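Local coordinates for protein mandalate racemase/muconate lactonizing enzyme (Unidentified, PDB 4E4U) that is probably an isomerase or lyase-type enzyme of the mandelate racemase/muconate lactonizing group of the enolase superfamily, its substrate not established, at residues A[233-238]-A[242-247]; A[268-273]-A[277-282]. One frame throughout, in Å; residues are numbered along the deposited sequence. Where two conformers were deposited one is given.

Contact 1: residues A[233-238]-A[242-247]; sequences EEPVPP and EAIAQV
Val236 and Ile244 bring the two backbones closest, CA to CA 6.1 Å, where the loop 233-238, running on from strand 231-233, passes one side of helix 241-249. No hydrogen bond joins the segments; apolar side chains do the work. Val236 sets CG2 against the base of Ile244, 3.7 Å from its CB, and sends CG1 tip to tip toward Val247 CG2. With Ile244 CG1 anti to the backbone N (chi1 -168°), the extended arm meets Pro235 at about a right angle: Ile244 CG1 lies 3.9 Å from Pro235 CG, while Ile244 CD1 reaches Pro235 CD at the same distance. The example illustrates how a beta/alpha barrel of the enolase type turns from strand to helix at the end of the strand that faces the active site, the loop folding back on the helix that follows. Val247 completes the row, its CG1 4.1 Å from Pro235 CB. Pro214 and Ala217 of helix 214-224 close over Val247, and Ile255 of the next strand touches both Pro235 and Ile244. Tyr303 of a third subunit packs on Val236 and Ala243 and hydrogen-bonds through its OH to the carbonyl oxygen of Pro237.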
# COMPACT_ATOMS: atom_id res chain seq x y z
N GLU A 233 26.27 4.69 7.90
CA GLU A 233 26.45 5.30 6.58
C GLU A 233 26.44 4.26 5.47
O GLU A 233 27.02 3.19 5.63
CB GLU A 233 27.81 6.02 6.57
CG GLU A 233 28.14 6.78 5.30
CD GLU A 233 29.17 7.88 5.54
OE1 GLU A 233 29.22 8.42 6.67
OE2 GLU A 233 29.90 8.23 4.60
N GLU A 234 25.81 4.58 4.34
CA GLU A 234 25.85 3.72 3.14
C GLU A 234 25.86 2.23 3.48
O GLU A 234 26.83 1.52 3.18
CB GLU A 234 27.08 4.04 2.29
CG GLU A 234 27.06 5.40 1.61
CD GLU A 234 27.85 5.37 0.32
OE1 GLU A 234 29.06 5.03 0.38
OE2 GLU A 234 27.28 5.63 -0.75
N PRO A 235 24.79 1.73 4.11
CA PRO A 235 24.85 0.33 4.53
C PRO A 235 24.88 -0.65 3.36
O PRO A 235 25.38 -1.76 3.52
CB PRO A 235 23.57 0.15 5.36
CG PRO A 235 22.69 1.31 4.97
CD PRO A 235 23.61 2.43 4.65
N VAL A 236 24.37 -0.24 2.20
CA VAL A 236 24.32 -1.08 1.02
C VAL A 236 24.75 -0.22 -0.18
O VAL A 236 24.79 1.01 -0.07
CB VAL A 236 22.90 -1.65 0.78
CG1 VAL A 236 22.44 -2.47 1.98
CG2 VAL A 236 21.92 -0.54 0.47
N PRO A 237 25.06 -0.86 -1.32
CA PRO A 237 25.44 -0.05 -2.48
C PRO A 237 24.32 0.87 -2.93
O PRO A 237 23.14 0.55 -2.77
CB PRO A 237 25.73 -1.11 -3.55
CG PRO A 237 26.14 -2.32 -2.78
CD PRO A 237 25.25 -2.30 -1.56
N PRO A 238 24.68 2.01 -3.54
CA PRO A 238 23.69 2.98 -4.01
C PRO A 238 22.91 2.44 -5.20
O PRO A 238 23.33 1.46 -5.83
CB PRO A 238 24.55 4.17 -4.45
CG PRO A 238 25.87 3.55 -4.83
CD PRO A 238 26.06 2.42 -3.86
N GLU A 242 14.77 0.63 -2.24
CA GLU A 242 14.02 -0.29 -1.40
C GLU A 242 14.96 -1.09 -0.50
O GLU A 242 14.63 -1.36 0.66
CB GLU A 242 13.17 -1.21 -2.27
CG GLU A 242 11.98 -0.47 -2.94
CD GLU A 242 12.39 0.63 -3.93
OE1 GLU A 242 13.41 0.46 -4.64
OE2 GLU A 242 11.69 1.67 -4.01
N ALA A 243 16.14 -1.43 -1.00
CA ALA A 243 17.10 -2.21 -0.24
C ALA A 243 17.65 -1.41 0.94
O ALA A 243 17.73 -1.92 2.05
CB ALA A 243 18.23 -2.68 -1.13
N ILE A 244 18.00 -0.15 0.71
CA ILE A 244 18.50 0.65 1.82
C ILE A 244 17.37 0.96 2.82
O ILE A 244 17.60 0.96 4.03
CB ILE A 244 19.25 1.91 1.32
CG1 ILE A 244 20.02 2.57 2.47
CG2 ILE A 244 18.32 2.91 0.64
CD1 ILE A 244 20.99 3.62 1.99
N ALA A 245 16.15 1.13 2.32
CA ALA A 245 15.01 1.33 3.21
C ALA A 245 14.73 0.11 4.10
O ALA A 245 14.27 0.26 5.23
CB ALA A 245 13.76 1.71 2.44
N GLN A 246 15.01 -1.08 3.58
CA GLN A 246 14.86 -2.29 4.38
C GLN A 246 15.77 -2.24 5.61
O GLN A 246 15.37 -2.67 6.70
CB GLN A 246 15.15 -3.52 3.54
CG GLN A 246 13.94 -3.98 2.75
CD GLN A 246 12.75 -4.30 3.64
OE1 GLN A 246 12.88 -5.00 4.64
NE2 GLN A 246 11.58 -3.76 3.29
N VAL A 247 16.98 -1.72 5.45
CA VAL A 247 17.90 -1.58 6.57
C VAL A 247 17.32 -0.58 7.57
O VAL A 247 17.24 -0.85 8.78
CB VAL A 247 19.32 -1.18 6.14
CG1 VAL A 247 20.24 -1.10 7.35
CG2 VAL A 247 19.87 -2.16 5.12

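Contact 2: residues A[268-273]-A[277-282]; sequences HKLLQA and SILQLN
Leu279 reaches from strand 278-279 to two consecutive leucines of the helix that precedes it, and each of its methyl groups takes one partner. Its CD2 lies 3.8 Å from Leu270 CD2, the two side chains running antiparallel alongside one another. Its CD1 comes within 4.1 Å of Leu271 CD1, where the side chains meet at a slant. The helix places its pair differently: the bond to CB of Leu270 heads toward the strand, and CG anti to the backbone N (chi1 176°) carries CD2 on to Leu279, whereas Leu271, with CG anti to the carbonyl carbon (chi1 -70°), starts to one side and brings only its end close. This small three-leucine cluster is the tight part, wholly buried and without a hydrogen bond between the segments. The closest backbone approach is 7.8 Å, from Leu271 CA to Ser277 CA. On the looser side Ser277 turns its CB away from the helix, and Gln272 and Lys269 lie on the helix's outward face, where Lys269 forms a salt bridge with Glu241 of a second subunit. In the beta-alpha-beta unit 255-257, 263-272 and 278-279, the helix returns across the outside of the sheet. Thr257 and Ile244 border Leu270, Leu298 borders Leu271, and Ile295 and Ala299 border Leu279, so the cluster sits between helices 241-249 and 289-301, which flank its own in the barrel.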
# COMPACT_ATOMS: atom_id res chain seq x y z
N HIS A 268 14.85 12.39 -4.19
CA HIS A 268 13.42 12.18 -4.07
C HIS A 268 13.08 10.69 -3.96
O HIS A 268 12.34 10.28 -3.07
CB HIS A 268 12.70 12.81 -5.27
CG HIS A 268 11.23 12.51 -5.33
ND1 HIS A 268 10.34 12.95 -4.37
CD2 HIS A 268 10.51 11.80 -6.22
CE1 HIS A 268 9.12 12.55 -4.70
NE2 HIS A 268 9.20 11.84 -5.81
N LYS A 269 13.63 9.88 -4.86
CA LYS A 269 13.36 8.45 -4.83
C LYS A 269 13.79 7.84 -3.49
O LYS A 269 13.08 7.02 -2.91
CB LYS A 269 14.09 7.74 -5.97
CG LYS A 269 13.61 8.09 -7.35
CD LYS A 269 14.39 7.31 -8.39
CE LYS A 269 14.09 7.82 -9.79
NZ LYS A 269 14.99 7.23 -10.82
N LEU A 270 14.96 8.25 -3.02
CA LEU A 270 15.46 7.77 -1.74
C LEU A 270 14.53 8.11 -0.58
O LEU A 270 14.18 7.25 0.23
CB LEU A 270 16.85 8.36 -1.48
CG LEU A 270 17.50 8.03 -0.14
CD1 LEU A 270 17.98 6.59 -0.13
CD2 LEU A 270 18.66 8.99 0.10
N LEU A 271 14.12 9.38 -0.51
CA LEU A 271 13.25 9.83 0.58
C LEU A 271 11.85 9.20 0.50
O LEU A 271 11.28 8.85 1.52
CB LEU A 271 13.14 11.35 0.56
CG LEU A 271 14.42 12.08 0.97
CD1 LEU A 271 14.36 13.52 0.52
CD2 LEU A 271 14.62 11.98 2.49
N GLN A 272 11.33 9.05 -0.71
CA GLN A 272 10.01 8.43 -0.90
C GLN A 272 9.99 7.01 -0.35
O GLN A 272 8.97 6.56 0.16
CB GLN A 272 9.65 8.38 -2.39
CG GLN A 272 9.32 9.72 -2.99
CD GLN A 272 8.02 10.29 -2.48
OE1 GLN A 272 8.01 11.05 -1.51
NE2 GLN A 272 6.92 9.93 -3.12
N ALA A 273 11.12 6.32 -0.47
CA ALA A 273 11.24 4.94 0.00
C ALA A 273 11.46 4.84 1.52
O ALA A 273 11.39 3.75 2.07
CB ALA A 273 12.37 4.22 -0.74
N SER A 277 17.52 9.17 6.64
CA SER A 277 17.06 10.37 7.33
C SER A 277 18.13 11.44 7.40
O SER A 277 17.88 12.54 7.90
CB SER A 277 16.59 10.03 8.74
OG SER A 277 17.64 9.45 9.48
N ILE A 278 19.32 11.12 6.91
CA ILE A 278 20.44 12.06 6.89
C ILE A 278 21.05 11.97 5.50
O ILE A 278 21.48 10.90 5.07
CB ILE A 278 21.48 11.70 7.97
CG1 ILE A 278 20.87 11.82 9.38
CG2 ILE A 278 22.72 12.59 7.87
CD1 ILE A 278 21.70 11.17 10.47
N LEU A 279 21.04 13.10 4.78
CA LEU A 279 21.48 13.12 3.39
C LEU A 279 22.88 13.69 3.26
O LEU A 279 23.13 14.85 3.60
CB LEU A 279 20.52 13.95 2.54
CG LEU A 279 19.06 13.55 2.55
CD1 LEU A 279 18.29 14.32 1.49
CD2 LEU A 279 18.91 12.06 2.34
N GLN A 280 23.77 12.86 2.73
CA GLN A 280 25.18 13.20 2.61
C GLN A 280 25.53 13.61 1.18
O GLN A 280 26.46 13.08 0.57
CB GLN A 280 26.02 12.03 3.07
CG GLN A 280 25.71 11.64 4.51
CD GLN A 280 26.44 10.39 4.94
OE1 GLN A 280 26.34 9.35 4.30
NE2 GLN A 280 27.15 10.49 6.06
N LEU A 281 24.79 14.57 0.66
CA LEU A 281 25.09 15.11 -0.65
C LEU A 281 26.51 15.69 -0.68
O LEU A 281 27.00 16.24 0.32
CB LEU A 281 24.06 16.19 -1.01
CG LEU A 281 24.00 17.44 -0.12
CD1 LEU A 281 24.96 18.54 -0.59
CD2 LEU A 281 22.59 17.98 -0.05
N ASN A 282 27.17 15.56 -1.83
CA ASN A 282 28.40 16.29 -2.09
C ASN A 282 28.05 17.36 -3.12
O ASN A 282 27.58 17.03 -4.22
CB ASN A 282 29.50 15.36 -2.58
CG ASN A 282 30.83 16.07 -2.73
OD1 ASN A 282 30.93 17.12 -3.37
ND2 ASN A 282 31.88 15.49 -2.14

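Overall arrangement
Contacts 1 and 2 follow each other in the chain, as successive units round the barrel, their centres 11 Å apart, and join directly. On the outer layer Ile244 CG2 of contact 1 meets Leu270 CD1 of contact 2 at 3.8 Å, linking the two apolar clusters across neighbouring helices. On the inner side the link is polar: Gln280 NE2 probably hydrogen-bonds to Glu233 OE1 at 3.0 Å. That carboxylate also pairs with Lys164 and lies close to Glu259, a gathering at the strand ends consistent with the active-site region of this superfamily, although no metal or substrate marks it here. The pocket of the dithiol ligand seen in the crystal is lined by Tyr132, Cys151 and Glu154 among others, none of them in either contact. Both contacts touch the second subunit.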